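Local coordinates for protein HAD-superfamily hydrolase, subfamily IA, variant 1 (Ehrlichia chaffeensis, PDB 3KZX) that probably hydrolyses 2-phosphoglycolate to glycolate and phosphate, as a member of the HAD-like hydrolase superfamily, at residues 155-158 and 159-163; 32-36 and 37-41. All coordinates share one frame; numbering follows the deposited sequence.

Interaction 1 of 2, residues 155-158 and 159-163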
loop_
_atom_site.group_PDB
_atom_site.type_symbol
_atom_site.label_atom_id
_atom_site.label_comp_id
_atom_site.label_asym_id
_atom_site.label_seq_id
_atom_site.Cartn_x
_atom_site.Cartn_y
_atom_site.Cartn_z
ATOM N N THR A 155 15.145 -7.617 -1.201
ATOM C CA THR A 155 16.164 -7.163 -2.134
ATOM C C THR A 155 17.257 -6.422 -1.372
ATOM O O THR A 155 17.221 -6.339 -0.148
ATOM C CB THR A 155 15.565 -6.238 -3.239
ATOM O OG1 THR A 155 15.250 -4.967 -2.678
ATOM C CG2 THR A 155 14.335 -6.852 -3.877
ATOM N N GLY A 156 18.255 -5.908 -2.085
ATOM C CA GLY A 156 19.226 -5.053 -1.449
ATOM C C GLY A 156 18.826 -3.626 -1.153
ATOM O O GLY A 156 19.586 -2.899 -0.516
ATOM N N THR A 157 17.663 -3.192 -1.630
ATOM C CA THR A 157 17.220 -1.812 -1.416
ATOM C C THR A 157 15.703 -1.755 -1.165
ATOM O O THR A 157 15.006 -2.785 -1.151
ATOM C CB THR A 157 17.652 -0.892 -2.614
ATOM O OG1 THR A 157 17.103 -1.419 -3.832
ATOM C CG2 THR A 157 19.205 -0.813 -2.729
ATOM N N ILE A 158 15.205 -0.561 -0.929
ATOM C CA ILE A 158 13.758 -0.336 -0.714
ATOM C C ILE A 158 13.323 0.809 -1.630
ATOM O O ILE A 158 14.169 1.515 -2.164
ATOM C CB ILE A 158 13.446 -0.019 0.788
ATOM C CG1 ILE A 158 14.313 1.119 1.317
ATOM C CG2 ILE A 158 13.638 -1.265 1.678
ATOM C CD1 ILE A 158 13.953 1.593 2.780
ATOM N N LYS A 159 12.015 0.997 -1.805
ATOM C CA LYS A 159 11.492 2.128 -2.576
ATOM C C LYS A 159 11.982 3.360 -1.853
ATOM O O LYS A 159 12.065 3.347 -0.608
ATOM C CB LYS A 159 9.953 2.078 -2.644
ATOM C CG LYS A 159 9.405 0.818 -3.375
ATOM C CD LYS A 159 7.864 0.738 -3.293
ATOM C CE LYS A 159 7.354 0.584 -1.853
ATOM N NZ LYS A 159 5.852 0.600 -1.791
ATOM N N PRO A 160 12.345 4.414 -2.606
ATOM C CA PRO A 160 12.076 4.678 -4.041
ATOM C C PRO A 160 13.036 4.047 -5.070
ATOM O O PRO A 160 12.916 4.339 -6.263
ATOM C CB PRO A 160 12.184 6.189 -4.129
ATOM C CG PRO A 160 13.204 6.512 -3.108
ATOM C CD PRO A 160 12.970 5.579 -1.962
ATOM N N SER A 161 13.951 3.197 -4.633
ATOM C CA SER A 161 14.775 2.464 -5.587
ATOM C C SER A 161 13.830 1.692 -6.495
ATOM O O SER A 161 12.806 1.181 -6.022
ATOM C CB SER A 161 15.688 1.432 -4.907
ATOM O OG SER A 161 16.285 0.574 -5.889
ATOM N N PRO A 162 14.195 1.560 -7.775
ATOM C CA PRO A 162 13.449 0.695 -8.684
ATOM C C PRO A 162 13.629 -0.805 -8.442
ATOM O O PRO A 162 12.796 -1.605 -8.905
ATOM C CB PRO A 162 13.992 1.089 -10.054
ATOM C CG PRO A 162 15.398 1.452 -9.779
ATOM C CD PRO A 162 15.313 2.224 -8.469
ATOM N N GLU A 163 14.686 -1.180 -7.731
ATOM C CA GLU A 163 15.043 -2.587 -7.560
ATOM C C GLU A 163 13.906 -3.508 -7.075
ATOM O O GLU A 163 13.742 -4.603 -7.624
ATOM C CB GLU A 163 16.270 -2.739 -6.629
ATOM C CG GLU A 163 16.749 -4.204 -6.449
ATOM C CD GLU A 163 17.912 -4.388 -5.419
ATOM O OE1 GLU A 163 18.447 -3.426 -4.867
ATOM O OE2 GLU A 163 18.240 -5.533 -5.154
#
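T157 and E163 meet at about a right angle, hydroxyl against carboxylate. T157 OG1 donates to E163 OE1 over a short 2.6 Å. This hydroxyl sits between its own backbone N and carbonyl carbon (chi1 58°), which turns it to the carboxylate. E163 reaches back with an extended chain, its CG opposite the backbone N (chi1 -177°). Its other oxygen, OE2, takes the backbone N-H of G156 at 3.1 Å. Both donors stand out of the carboxylate plane and on the same face of it. Two bonds from one loop therefore fix the carboxylate's rotation. T155 approaches E163 from the opposite direction, with its CB 3.4 Å from E163 OE2. T155 OG1 makes no bond to the glutamate; it accepts from T157 N at 3.2 Å, an ST turn that shapes the chain next to the carboxylate.

S161 OG lies near the same hydroxyl, 3.0 Å from T157 OG1. The same OG accepts from E163 N at 3.0 Å, a capping bond at the entry to a helix. S161 N in turn donates to I158 O at 3.0 Å, closing the bend through K159 and the cis peptide bond before P160.

The loop joins strand 148-152 to helix 163-172. T155 touches I150 of that strand and A167 of that helix. The K159 side chain leaves 155-158 and its NZ forms salt bridges with D31 and D189, consistent with the motif III lysine of HAD enzymes. P160 packs on helix 187-195.

Interaction 2 of 2, residues 32-36 and 37-41; sequences WYNTL and IDTSI
I37 lies over one face of W32, where a single helical turn with a pi-type bend runs into a short strand. This is the squiggle and the start of the flap, the pair of elements that follows the first strand in HAD folds. The tight side is apolar. I37 CG1 sits 3.5 Å from the centroid of the six-membered ring of W32, a CH-pi contact only 17° off the ring normal. Its first torsion (chi1 -74°) sets CG1 opposite the carbonyl carbon and over the indole, while CG2 goes to the edge of the Y33 ring, 4.0 Å from Y33 CD1. T39 CG2 comes 3.5 Å from the same Y33 CD1. The Y33 hydroxyl points elsewhere, to D100 and K128. Backbone bonds hold the turn closed: I37 N donates to W32 O at 2.9 Å, and N34 N donates to I37 O. W32 O also takes T35 N, from the opposite face of its plane. L104 packs on I37, and D38 pairs with M103 across the small antiparallel sheet.

The looser side is polar and hydrated. N34 and T39 cross at about a right angle, and T39 OG1 donates to N34 OD1 at 2.8 Å. One water joins N34 OD1 to T39 N. A second accepts from N34 ND2 and donates to T39 OG1, so the pair is linked directly and through solvent. Beyond the strand D38 OD1 accepts S40 N at 2.8 Å, an Asx turn, and takes S40 OG at 2.7 Å on its syn lone pair.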
loop_
_atom_site.group_PDB
_atom_site.type_symbol
_atom_site.label_atom_id
_atom_site.label_comp_id
_atom_site.label_asym_id
_atom_site.label_seq_id
_atom_site.Cartn_x
_atom_site.Cartn_y
_atom_site.Cartn_z
ATOM N N TRP A 32 0.938 -1.944 -0.373
ATOM C CA TRP A 32 0.115 -2.535 0.651
ATOM C C TRP A 32 -0.481 -1.421 1.555
ATOM O O TRP A 32 -1.634 -1.008 1.388
ATOM C CB TRP A 32 0.957 -3.589 1.413
ATOM C CG TRP A 32 0.257 -4.357 2.435
ATOM C CD1 TRP A 32 0.467 -4.298 3.785
ATOM C CD2 TRP A 32 -0.817 -5.289 2.241
ATOM N NE1 TRP A 32 -0.392 -5.145 4.434
ATOM C CE2 TRP A 32 -1.188 -5.769 3.509
ATOM C CE3 TRP A 32 -1.498 -5.763 1.115
ATOM C CZ2 TRP A 32 -2.203 -6.710 3.688
ATOM C CZ3 TRP A 32 -2.516 -6.697 1.297
ATOM C CH2 TRP A 32 -2.855 -7.156 2.578
ATOM N N TYR A 33 0.321 -0.876 2.453
ATOM C CA TYR A 33 -0.190 0.100 3.401
ATOM C C TYR A 33 -0.596 1.399 2.683
ATOM O O TYR A 33 0.169 1.933 1.917
ATOM C CB TYR A 33 0.854 0.438 4.463
ATOM C CG TYR A 33 1.074 -0.607 5.548
ATOM C CD1 TYR A 33 0.010 -1.350 6.079
ATOM C CD2 TYR A 33 2.319 -0.802 6.072
ATOM C CE1 TYR A 33 0.231 -2.288 7.061
ATOM C CE2 TYR A 33 2.554 -1.727 7.090
ATOM C CZ TYR A 33 1.520 -2.474 7.570
ATOM O OH TYR A 33 1.777 -3.366 8.597
ATOM N N ASN A 34 -1.813 1.885 2.961
ATOM C CA ASN A 34 -2.342 3.138 2.393
ATOM C C ASN A 34 -2.667 3.105 0.890
ATOM O O ASN A 34 -3.031 4.117 0.298
ATOM C CB ASN A 34 -1.459 4.309 2.805
ATOM C CG ASN A 34 -1.233 4.325 4.312
ATOM O OD1 ASN A 34 -2.185 4.446 5.088
ATOM N ND2 ASN A 34 0.008 4.137 4.738
ATOM N N THR A 35 -2.588 1.912 0.305
ATOM C CA THR A 35 -3.078 1.635 -1.041
ATOM C C THR A 35 -4.114 0.524 -0.882
ATOM O O THR A 35 -5.314 0.806 -0.682
ATOM C CB THR A 35 -1.890 1.313 -2.006
ATOM O OG1 THR A 35 -1.002 2.452 -2.012
ATOM C CG2 THR A 35 -2.400 1.033 -3.454
ATOM N N LEU A 36 -3.697 -0.738 -0.923
ATOM C CA LEU A 36 -4.679 -1.797 -0.662
ATOM C C LEU A 36 -5.328 -1.697 0.744
ATOM O O LEU A 36 -6.523 -1.935 0.890
ATOM C CB LEU A 36 -4.103 -3.196 -0.898
ATOM C CG LEU A 36 -3.817 -3.617 -2.359
ATOM C CD1 LEU A 36 -2.953 -4.903 -2.406
ATOM C CD2 LEU A 36 -5.149 -3.770 -3.177
ATOM N N ILE A 37 -4.529 -1.394 1.754
ATOM C CA ILE A 37 -4.920 -1.437 3.151
ATOM C C ILE A 37 -5.129 -0.034 3.737
ATOM O O ILE A 37 -4.318 0.868 3.531
ATOM C CB ILE A 37 -3.833 -2.169 3.966
ATOM C CG1 ILE A 37 -3.898 -3.677 3.690
ATOM C CG2 ILE A 37 -3.915 -1.820 5.516
ATOM C CD1 ILE A 37 -5.122 -4.376 4.319
ATOM N N ASP A 38 -6.223 0.134 4.464
ATOM C CA ASP A 38 -6.544 1.363 5.158
ATOM C C ASP A 38 -5.942 1.250 6.551
ATOM O O ASP A 38 -6.386 0.405 7.343
ATOM C CB ASP A 38 -8.067 1.536 5.220
ATOM C CG ASP A 38 -8.475 2.827 5.892
ATOM O OD1 ASP A 38 -7.635 3.441 6.608
ATOM O OD2 ASP A 38 -9.658 3.190 5.742
ATOM N N THR A 39 -4.911 2.039 6.851
ATOM C CA THR A 39 -4.239 1.913 8.165
ATOM C C THR A 39 -4.929 2.757 9.272
ATOM O O THR A 39 -4.463 2.806 10.395
ATOM C CB THR A 39 -2.740 2.244 8.124
ATOM O OG1 THR A 39 -2.549 3.593 7.706
ATOM C CG2 THR A 39 -1.981 1.315 7.151
ATOM N N SER A 40 -6.028 3.401 8.942
ATOM C CA SER A 40 -6.752 4.243 9.894
ATOM C C SER A 40 -7.965 3.533 10.512
ATOM O O SER A 40 -8.625 4.095 11.375
ATOM C CB SER A 40 -7.221 5.521 9.207
ATOM O OG SER A 40 -8.421 5.263 8.464
ATOM N N ILE A 41 -8.272 2.318 10.090
ATOM C CA ILE A 41 -9.423 1.619 10.656
ATOM C C ILE A 41 -8.865 0.431 11.434
ATOM O O ILE A 41 -8.153 -0.400 10.876
ATOM C CB ILE A 41 -10.464 1.244 9.547
ATOM C CG1 ILE A 41 -11.120 2.544 9.030
ATOM C CG2 ILE A 41 -11.491 0.228 10.069
ATOM C CD1 ILE A 41 -12.533 2.414 8.375
HETATM O O HOH W 1 -4.676 4.364 5.119
HETATM O O HOH W 2 0.166 4.050 7.553
#

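Overall arrangement
Interaction 2 comes first along the chain, just after strand 27-30. Interaction 1 follows much later, after strand 148-152. Both strands belong to the parallel six-stranded sheet, 27-30 inside it and 148-152 at an edge, with 121-126 between them. The centres of interaction 1 and interaction 2 are 21 Å apart; the nearest atoms of interaction 1 and interaction 2 are about 6 Å apart, without touching. Interaction 2 is buried near the middle of the chain; interaction 1 is at the surface. D31, the residue before W32, is a partner of K159, so the start of interaction 2 lies close to the K159 end. N34 and T35 adjoin D185, consistent with the usual HAD active-site arrangement.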